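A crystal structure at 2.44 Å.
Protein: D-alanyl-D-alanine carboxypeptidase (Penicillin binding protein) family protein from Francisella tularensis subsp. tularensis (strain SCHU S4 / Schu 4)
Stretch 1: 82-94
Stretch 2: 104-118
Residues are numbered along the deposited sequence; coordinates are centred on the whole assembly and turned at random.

Stretch 1 (82-94) NLSWDTMIPISEN
Stretch 2 104-118: YVKAGAKVSVRNLVT

Residues 82-94 and 104-118 of one chain meet as a short antiparallel ladder, strand 88-90 against strand 110-112, with N-to-C directions 141° apart and axes approaching to 4.2 Å. Ile 89 and Val 111 form the hydrogen-bonded pair (CA-CA 5.3 Å): Ile 89 N donates to Val 111 O at 2.8 Å, nearly straight at 176°, and Val 111 N to Ile 89 O at 3.0 Å. Met 88-Ser 112 and Pro 90-Lys 110 are the non-hydrogen-bonded pairs, CA-CA 4.3 and 4.5 Å. The ladder of bonds runs past the strands: Ile 91 N to Ala 109 O, 2.9 Å; Gly 108 N to Ile 91 O, 2.8 Å; Val 113 N to Thr 87 O, 2.9 Å; Arg 114 N to Trp 85 O, 3.1 Å.

Turns flank it. Ser 84 to Thr 87 is type I, closed by Thr 87 N to Ser 84 O at 3.1 Å; Lys 106 to Ala 109 is type II, with Gly 108 at phi/psi 87/-9, where a CB would jam against the preceding carbonyl. Ser 112 (chi1 p) caps helix 113-118, its OG accepting from Asn 115 N at 3.1 Å.

The Arg 114 guanidinium (chi1 t, chi2 t, chi3 -94°) lies flat on Trp 85 (chi1 m, chi2 107°), planes 27° apart; CZ sits 4.2 Å from the five-membered ring centroid, a cation-pi contact. One water accepts from Arg 114 NE (2.8 Å) and donates to Asp 86 OD1 (2.9 Å).

Ile 89 (chi1 m, chi2 121°) and Val 111 (t) point to one buried sheet face; the end of Ile 89 bends nearer the other stretch, so CD1 meets the helix at Val 113 CG2 (3.4 Å) and Leu 116 CD1 (3.6 Å). Ile 91 (m, m) extends this apolar layer, CG2 to Val 105 CG2 at 3.9 Å.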

ATOM      1  N   ASN A  82      -0.076 -24.224  -3.652  1.00 74.97           N
ATOM      2  CA  ASN A  82      -1.370 -24.871  -3.462  1.00 74.63           C
ATOM      3  C   ASN A  82      -2.408 -24.396  -4.465  1.00 72.08           C
ATOM      4  O   ASN A  82      -3.505 -24.963  -4.521  1.00 72.12           O
ATOM      5  CB  ASN A  82      -1.883 -24.622  -2.043  1.00 73.93           C
ATOM      6  CG  ASN A  82      -1.043 -25.314  -0.992  1.00 77.92           C
ATOM      7  OD1 ASN A  82      -0.617 -26.456  -1.172  1.00 82.55           O
ATOM      8  ND2 ASN A  82      -0.794 -24.623   0.114  1.00 76.47           N
ATOM      9  N   LEU A  83      -2.081 -23.375  -5.250  1.00 69.60           N
ATOM     10  CA  LEU A  83      -2.977 -22.809  -6.240  1.00 66.97           C
ATOM     11  C   LEU A  83      -2.112 -22.243  -7.355  1.00 67.03           C
ATOM     12  O   LEU A  83      -0.936 -21.934  -7.152  1.00 68.18           O
ATOM     13  CB  LEU A  83      -3.867 -21.724  -5.618  1.00 64.72           C
ATOM     14  CG  LEU A  83      -5.271 -21.459  -6.162  1.00 63.25           C
ATOM     15  CD1 LEU A  83      -6.148 -22.684  -5.986  1.00 65.52           C
ATOM     16  CD2 LEU A  83      -5.886 -20.261  -5.460  1.00 59.82           C
ATOM     17  N   SER A  84      -2.694 -22.127  -8.543  1.00 66.90           N
ATOM     18  CA  SER A  84      -2.042 -21.428  -9.639  1.00 67.05           C
ATOM     19  C   SER A  84      -3.055 -20.517 -10.311  1.00 66.25           C
ATOM     20  O   SER A  84      -4.267 -20.693 -10.167  1.00 65.47           O
ATOM     21  CB  SER A  84      -1.437 -22.397 -10.660  1.00 69.73           C
ATOM     22  OG  SER A  84      -2.309 -22.608 -11.752  1.00 69.94           O
ATOM     23  N   TRP A  85      -2.540 -19.519 -11.035  1.00 65.59           N
ATOM     24  CA  TRP A  85      -3.410 -18.631 -11.798  1.00 63.26           C
ATOM     25  C   TRP A  85      -4.276 -19.400 -12.787  1.00 65.84           C
ATOM     26  O   TRP A  85      -5.394 -18.968 -13.102  1.00 65.69           O
ATOM     27  CB  TRP A  85      -2.573 -17.588 -12.536  1.00 62.22           C
ATOM     28  CG  TRP A  85      -1.818 -16.664 -11.639  1.00 61.07           C
ATOM     29  CD1 TRP A  85      -0.474 -16.664 -11.409  1.00 62.82           C
ATOM     30  CD2 TRP A  85      -2.362 -15.594 -10.855  1.00 58.90           C
ATOM     31  NE1 TRP A  85      -0.146 -15.660 -10.528  1.00 61.53           N
ATOM     32  CE2 TRP A  85      -1.288 -14.989 -10.173  1.00 58.04           C
ATOM     33  CE3 TRP A  85      -3.652 -15.090 -10.663  1.00 57.35           C
ATOM     34  CZ2 TRP A  85      -1.462 -13.909  -9.314  1.00 55.28           C
ATOM     35  CZ3 TRP A  85      -3.824 -14.017  -9.809  1.00 55.26           C
ATOM     36  CH2 TRP A  85      -2.734 -13.438  -9.145  1.00 54.16           C
ATOM     37  N   ASP A  86      -3.786 -20.543 -13.276  1.00 67.85           N
ATOM     38  CA  ASP A  86      -4.478 -21.341 -14.279  1.00 70.87           C
ATOM     39  C   ASP A  86      -5.565 -22.236 -13.700  1.00 70.98           C
ATOM     40  O   ASP A  86      -6.374 -22.763 -14.470  1.00 74.08           O
ATOM     41  CB  ASP A  86      -3.476 -22.218 -15.040  1.00 76.07           C
ATOM     42  CG  ASP A  86      -2.410 -21.407 -15.758  1.00 78.18           C
ATOM     43  OD1 ASP A  86      -2.573 -20.174 -15.865  1.00 76.32           O
ATOM     44  OD2 ASP A  86      -1.409 -22.007 -16.214  1.00 81.61           O
ATOM     45  N   THR A  87      -5.598 -22.429 -12.382  1.00 68.52           N
ATOM     46  CA  THR A  87      -6.544 -23.364 -11.779  1.00 68.29           C
ATOM     47  C   THR A  87      -7.981 -22.951 -12.083  1.00 67.41           C
ATOM     48  O   THR A  87      -8.333 -21.773 -12.011  1.00 65.33           O
ATOM     49  CB  THR A  87      -6.320 -23.438 -10.264  1.00 66.01           C
ATOM     50  OG1 THR A  87      -4.997 -23.923  -9.999  1.00 68.32           O
ATOM     51  CG2 THR A  87      -7.337 -24.363  -9.603  1.00 65.42           C
ATOM     52  N   MET A  88      -8.809 -23.936 -12.430  1.00 69.78           N
ATOM     53  CA  MET A  88     -10.205 -23.714 -12.792  1.00 70.02           C
ATOM     54  C   MET A  88     -11.096 -24.020 -11.592  1.00 68.77           C
ATOM     55  O   MET A  88     -11.158 -25.167 -11.139  1.00 70.40           O
ATOM     56  CB  MET A  88     -10.593 -24.585 -13.986  1.00 73.54           C
ATOM     57  CG  MET A  88      -9.667 -24.449 -15.187  1.00 76.27           C
ATOM     58  SD  MET A  88      -9.763 -22.832 -15.982  1.00 75.72           S
ATOM     59  CE  MET A  88     -11.472 -22.816 -16.516  1.00 75.94           C
ATOM     60  N   ILE A  89     -11.794 -23.009 -11.097  1.00 66.81           N
ATOM     61  CA  ILE A  89     -12.617 -23.128  -9.895  1.00 67.38           C
ATOM     62  C   ILE A  89     -14.069 -23.319 -10.308  1.00 67.65           C
ATOM     63  O   ILE A  89     -14.564 -22.561 -11.154  1.00 67.11           O
ATOM     64  CB  ILE A  89     -12.471 -21.896  -8.985  1.00 66.14           C
ATOM     65  CG1 ILE A  89     -11.090 -21.881  -8.344  1.00 67.55           C
ATOM     66  CG2 ILE A  89     -13.554 -21.882  -7.918  1.00 65.93           C
ATOM     67  CD1 ILE A  89     -10.325 -20.651  -8.674  1.00 66.82           C
ATOM     68  N   PRO A  90     -14.780 -24.291  -9.742  1.00 68.87           N
ATOM     69  CA  PRO A  90     -16.217 -24.395 -10.004  1.00 69.88           C
ATOM     70  C   PRO A  90     -16.978 -23.277  -9.309  1.00 67.63           C
ATOM     71  O   PRO A  90     -16.626 -22.850  -8.207  1.00 65.76           O
ATOM     72  CB  PRO A  90     -16.582 -25.767  -9.429  1.00 72.56           C
ATOM     73  CG  PRO A  90     -15.565 -25.988  -8.344  1.00 71.81           C
ATOM     74  CD  PRO A  90     -14.296 -25.347  -8.833  1.00 69.92           C
ATOM     75  N   ILE A  91     -18.026 -22.801  -9.968  1.00 68.25           N
ATOM     76  CA  ILE A  91     -18.874 -21.744  -9.432  1.00 66.23           C
ATOM     77  C   ILE A  91     -20.112 -22.404  -8.843  1.00 69.21           C
ATOM     78  O   ILE A  91     -20.940 -22.957  -9.576  1.00 71.30           O
ATOM     79  CB  ILE A  91     -19.251 -20.720 -10.508  1.00 63.81           C
ATOM     80  CG1 ILE A  91     -18.005 -20.253 -11.264  1.00 61.92           C
ATOM     81  CG2 ILE A  91     -19.990 -19.546  -9.885  1.00 61.98           C
ATOM     82  CD1 ILE A  91     -16.978 -19.565 -10.395  1.00 59.18           C
ATOM     83  N   SER A  92     -20.242 -22.352  -7.521  1.00 70.23           N
ATOM     84  CA  SER A  92     -21.440 -22.857  -6.871  1.00 74.38           C
ATOM     85  C   SER A  92     -22.623 -21.931  -7.141  1.00 77.50           C
ATOM     86  O   SER A  92     -22.465 -20.771  -7.536  1.00 76.27           O
ATOM     87  CB  SER A  92     -21.219 -22.990  -5.364  1.00 73.26           C
ATOM     88  OG  SER A  92     -20.943 -21.730  -4.776  1.00 70.29           O
ATOM     89  N   GLU A  93     -23.828 -22.462  -6.921  1.00 81.94           N
ATOM     90  CA  GLU A  93     -25.014 -21.620  -7.020  1.00 84.68           C
ATOM     91  C   GLU A  93     -25.034 -20.563  -5.924  1.00 82.99           C
ATOM     92  O   GLU A  93     -25.601 -19.482  -6.121  1.00 83.19           O
ATOM     93  CB  GLU A  93     -26.281 -22.473  -6.972  1.00 89.86           C
ATOM     94  CG  GLU A  93     -26.952 -22.629  -8.328  1.00 93.62           C
ATOM     95  CD  GLU A  93     -27.674 -23.952  -8.482  1.00 99.15           C
ATOM     96  OE1 GLU A  93     -28.449 -24.320  -7.572  1.00101.78           O
ATOM     97  OE2 GLU A  93     -27.459 -24.630  -9.510  1.00100.89           O
ATOM     98  N   ASN A  94     -24.420 -20.851  -4.775  1.00 80.17           N
ATOM     99  CA  ASN A  94     -24.287 -19.835  -3.737  1.00 77.46           C
ATOM    100  C   ASN A  94     -23.476 -18.651  -4.241  1.00 74.50           C
ATOM    101  O   ASN A  94     -23.879 -17.494  -4.080  1.00 74.34           O
ATOM    102  CB  ASN A  94     -23.643 -20.434  -2.485  1.00 76.16           C
ATOM    103  CG  ASN A  94     -23.374 -19.391  -1.417  1.00 74.43           C
ATOM    104  OD1 ASN A  94     -24.302 -18.785  -0.882  1.00 76.41           O
ATOM    105  ND2 ASN A  94     -22.103 -19.176  -1.101  1.00 71.69           N
ATOM    106  N   TYR A 104     -20.352 -11.593 -12.959  1.00 59.17           N
ATOM    107  CA  TYR A 104     -21.323 -12.372 -13.727  1.00 60.66           C
ATOM    108  C   TYR A 104     -20.755 -13.730 -14.136  1.00 62.75           C
ATOM    109  O   TYR A 104     -20.743 -14.093 -15.313  1.00 64.87           O
ATOM    110  CB  TYR A 104     -21.832 -11.580 -14.935  1.00 59.90           C
ATOM    111  CG  TYR A 104     -22.525 -10.304 -14.509  1.00 58.23           C
ATOM    112  CD1 TYR A 104     -23.875 -10.305 -14.175  1.00 58.55           C
ATOM    113  CD2 TYR A 104     -21.824  -9.108 -14.404  1.00 56.44           C
ATOM    114  CE1 TYR A 104     -24.511  -9.148 -13.765  1.00 58.45           C
ATOM    115  CE2 TYR A 104     -22.450  -7.946 -13.993  1.00 56.77           C
ATOM    116  CZ  TYR A 104     -23.795  -7.971 -13.676  1.00 58.07           C
ATOM    117  OH  TYR A 104     -24.426  -6.816 -13.267  1.00 58.99           O
ATOM    118  N   VAL A 105     -20.292 -14.486 -13.142  1.00 62.25           N
ATOM    119  CA  VAL A 105     -19.950 -15.892 -13.322  1.00 64.06           C
ATOM    120  C   VAL A 105     -21.207 -16.728 -13.122  1.00 67.28           C
ATOM    121  O   VAL A 105     -22.038 -16.429 -12.254  1.00 67.58           O
ATOM    122  CB  VAL A 105     -18.829 -16.320 -12.354  1.00 61.10           C
ATOM    123  CG1 VAL A 105     -17.500 -15.706 -12.773  1.00 59.75           C
ATOM    124  CG2 VAL A 105     -19.173 -15.923 -10.928  1.00 59.23           C
ATOM    125  N   LYS A 106     -21.358 -17.767 -13.935  1.00 69.74           N
ATOM    126  CA  LYS A 106     -22.544 -18.610 -13.907  1.00 72.00           C
ATOM    127  C   LYS A 106     -22.320 -19.830 -13.021  1.00 73.00           C
ATOM    128  O   LYS A 106     -21.203 -20.335 -12.894  1.00 72.15           O
ATOM    129  CB  LYS A 106     -22.918 -19.070 -15.316  1.00 73.59           C
ATOM    130  CG  LYS A 106     -23.323 -17.960 -16.266  1.00 73.86           C
ATOM    131  CD  LYS A 106     -23.535 -18.517 -17.669  1.00 75.99           C
ATOM    132  CE  LYS A 106     -24.338 -17.569 -18.547  1.00 76.77           C
ATOM    133  NZ  LYS A 106     -23.667 -16.256 -18.724  1.00 74.81           N
ATOM    134  N   ALA A 107     -23.406 -20.307 -12.417  1.00 74.82           N
ATOM    135  CA  ALA A 107     -23.339 -21.514 -11.608  1.00 74.39           C
ATOM    136  C   ALA A 107     -23.049 -22.727 -12.482  1.00 75.67           C
ATOM    137  O   ALA A 107     -23.607 -22.877 -13.573  1.00 76.79           O
ATOM    138  CB  ALA A 107     -24.649 -21.716 -10.849  1.00 75.25           C
ATOM    139  N   GLY A 108     -22.170 -23.601 -11.994  1.00 75.82           N
ATOM    140  CA  GLY A 108     -21.783 -24.790 -12.723  1.00 78.08           C
ATOM    141  C   GLY A 108     -20.642 -24.599 -13.698  1.00 78.13           C
ATOM    142  O   GLY A 108     -20.135 -25.593 -14.235  1.00 80.16           O
ATOM    143  N   ALA A 109     -20.222 -23.364 -13.942  1.00 76.25           N
ATOM    144  CA  ALA A 109     -19.098 -23.093 -14.822  1.00 76.35           C
ATOM    145  C   ALA A 109     -17.779 -23.176 -14.060  1.00 74.90           C
ATOM    146  O   ALA A 109     -17.728 -23.065 -12.834  1.00 73.98           O
ATOM    147  CB  ALA A 109     -19.242 -21.713 -15.464  1.00 75.07           C
ATOM    148  N   LYS A 110     -16.704 -23.387 -14.811  1.00 74.87           N
ATOM    149  CA  LYS A 110     -15.349 -23.292 -14.291  1.00 73.66           C
ATOM    150  C   LYS A 110     -14.733 -21.981 -14.762  1.00 70.39           C
ATOM    151  O   LYS A 110     -14.885 -21.597 -15.925  1.00 72.50           O
ATOM    152  CB  LYS A 110     -14.491 -24.470 -14.756  1.00 77.92           C
ATOM    153  CG  LYS A 110     -14.987 -25.850 -14.332  1.00 81.70           C
ATOM    154  CD  LYS A 110     -14.690 -26.140 -12.867  1.00 82.27           C
ATOM    155  CE  LYS A 110     -14.619 -27.641 -12.596  1.00 85.98           C
ATOM    156  NZ  LYS A 110     -13.388 -28.262 -13.168  1.00 88.67           N
ATOM    157  N   VAL A 111     -14.054 -21.288 -13.852  1.00 64.75           N
ATOM    158  CA  VAL A 111     -13.399 -20.021 -14.153  1.00 61.46           C
ATOM    159  C   VAL A 111     -12.003 -20.051 -13.545  1.00 61.75           C
ATOM    160  O   VAL A 111     -11.816 -20.541 -12.426  1.00 61.80           O
ATOM    161  CB  VAL A 111     -14.208 -18.815 -13.621  1.00 57.70           C
ATOM    162  CG1 VAL A 111     -13.483 -17.513 -13.900  1.00 56.21           C
ATOM    163  CG2 VAL A 111     -15.601 -18.783 -14.242  1.00 57.53           C
ATOM    164  N   SER A 112     -11.023 -19.537 -14.285  1.00 62.56           N
ATOM    165  CA  SER A 112      -9.652 -19.554 -13.804  1.00 62.19           C
ATOM    166  C   SER A 112      -9.477 -18.602 -12.620  1.00 59.56           C
ATOM    167  O   SER A 112     -10.260 -17.669 -12.411  1.00 58.18           O
ATOM    168  CB  SER A 112      -8.681 -19.180 -14.926  1.00 62.97           C
ATOM    169  OG  SER A 112      -8.738 -17.796 -15.215  1.00 61.47           O
ATOM    170  N   VAL A 113      -8.432 -18.862 -11.828  1.00 59.46           N
ATOM    171  CA  VAL A 113      -8.081 -17.965 -10.729  1.00 57.78           C
ATOM    172  C   VAL A 113      -7.815 -16.567 -11.262  1.00 57.92           C
ATOM    173  O   VAL A 113      -8.285 -15.569 -10.703  1.00 56.38           O
ATOM    174  CB  VAL A 113      -6.859 -18.497  -9.956  1.00 57.64           C
ATOM    175  CG1 VAL A 113      -6.449 -17.517  -8.871  1.00 54.41           C
ATOM    176  CG2 VAL A 113      -7.138 -19.855  -9.363  1.00 59.06           C
ATOM    177  N   ARG A 114      -7.051 -16.480 -12.357  1.00 60.65           N
ATOM    178  CA  ARG A 114      -6.714 -15.177 -12.918  1.00 60.78           C
ATOM    179  C   ARG A 114      -7.969 -14.366 -13.221  1.00 57.39           C
ATOM    180  O   ARG A 114      -8.040 -13.176 -12.893  1.00 54.39           O
ATOM    181  CB  ARG A 114      -5.855 -15.350 -14.174  1.00 64.95           C
ATOM    182  CG  ARG A 114      -4.975 -14.142 -14.477  1.00 67.18           C
ATOM    183  CD  ARG A 114      -4.010 -14.374 -15.641  1.00 72.99           C
ATOM    184  NE  ARG A 114      -2.684 -14.835 -15.215  1.00 77.97           N
ATOM    185  CZ  ARG A 114      -1.765 -14.065 -14.631  1.00 79.97           C
ATOM    186  NH1 ARG A 114      -2.022 -12.786 -14.376  1.00 79.03           N
ATOM    187  NH2 ARG A 114      -0.586 -14.575 -14.292  1.00 81.34           N
ATOM    188  N   ASN A 115      -8.985 -15.003 -13.813  1.00 56.99           N
ATOM    189  CA  ASN A 115     -10.229 -14.292 -14.098  1.00 56.55           C
ATOM    190  C   ASN A 115     -10.970 -13.923 -12.817  1.00 55.18           C
ATOM    191  O   ASN A 115     -11.470 -12.798 -12.687  1.00 54.03           O
ATOM    192  CB  ASN A 115     -11.121 -15.129 -15.010  1.00 58.54           C
ATOM    193  CG  ASN A 115     -10.618 -15.167 -16.439  1.00 62.16           C
ATOM    194  OD1 ASN A 115      -9.969 -14.231 -16.906  1.00 62.02           O
ATOM    195  ND2 ASN A 115     -10.926 -16.248 -17.147  1.00 65.88           N
ATOM    196  N   LEU A 116     -11.059 -14.856 -11.861  1.00 55.41           N
ATOM    197  CA  LEU A 116     -11.775 -14.581 -10.616  1.00 54.58           C
ATOM    198  C   LEU A 116     -11.087 -13.489  -9.809  1.00 52.59           C
ATOM    199  O   LEU A 116     -11.755 -12.625  -9.229  1.00 51.09           O
ATOM    200  CB  LEU A 116     -11.902 -15.855  -9.781  1.00 54.95           C
ATOM    201  CG  LEU A 116     -12.874 -16.926 -10.272  1.00 55.95           C
ATOM    202  CD1 LEU A 116     -12.838 -18.132  -9.348  1.00 56.45           C
ATOM    203  CD2 LEU A 116     -14.283 -16.365 -10.366  1.00 54.85           C
ATOM    204  N   VAL A 117      -9.753 -13.513  -9.750  1.00 52.69           N
ATOM    205  CA  VAL A 117      -9.032 -12.481  -9.014  1.00 52.05           C
ATOM    206  C   VAL A 117      -9.199 -11.130  -9.695  1.00 53.38           C
ATOM    207  O   VAL A 117      -9.345 -10.097  -9.029  1.00 53.51           O
ATOM    208  CB  VAL A 117      -7.548 -12.865  -8.865  1.00 52.00           C
ATOM    209  CG1 VAL A 117      -6.747 -11.710  -8.291  1.00 49.77           C
ATOM    210  CG2 VAL A 117      -7.413 -14.087  -7.980  1.00 53.00           C
ATOM    211  N   THR A 118      -9.187 -11.113 -11.030  1.00 54.65           N
ATOM    212  CA  THR A 118      -9.432  -9.870 -11.754  1.00 55.60           C
ATOM    213  C   THR A 118     -10.826  -9.333 -11.450  1.00 56.85           C
ATOM    214  O   THR A 118     -11.002  -8.131 -11.212  1.00 56.36           O
ATOM    215  CB  THR A 118      -9.252 -10.087 -13.258  1.00 56.21           C
ATOM    216  OG1 THR A 118      -7.989 -10.719 -13.502  1.00 57.92           O
ATOM    217  CG2 THR A 118      -9.282  -8.757 -13.996  1.00 55.20           C
TER
HETATM  218  O   HOH W   1      -3.046 -17.368 -16.337  1.00 55.52           O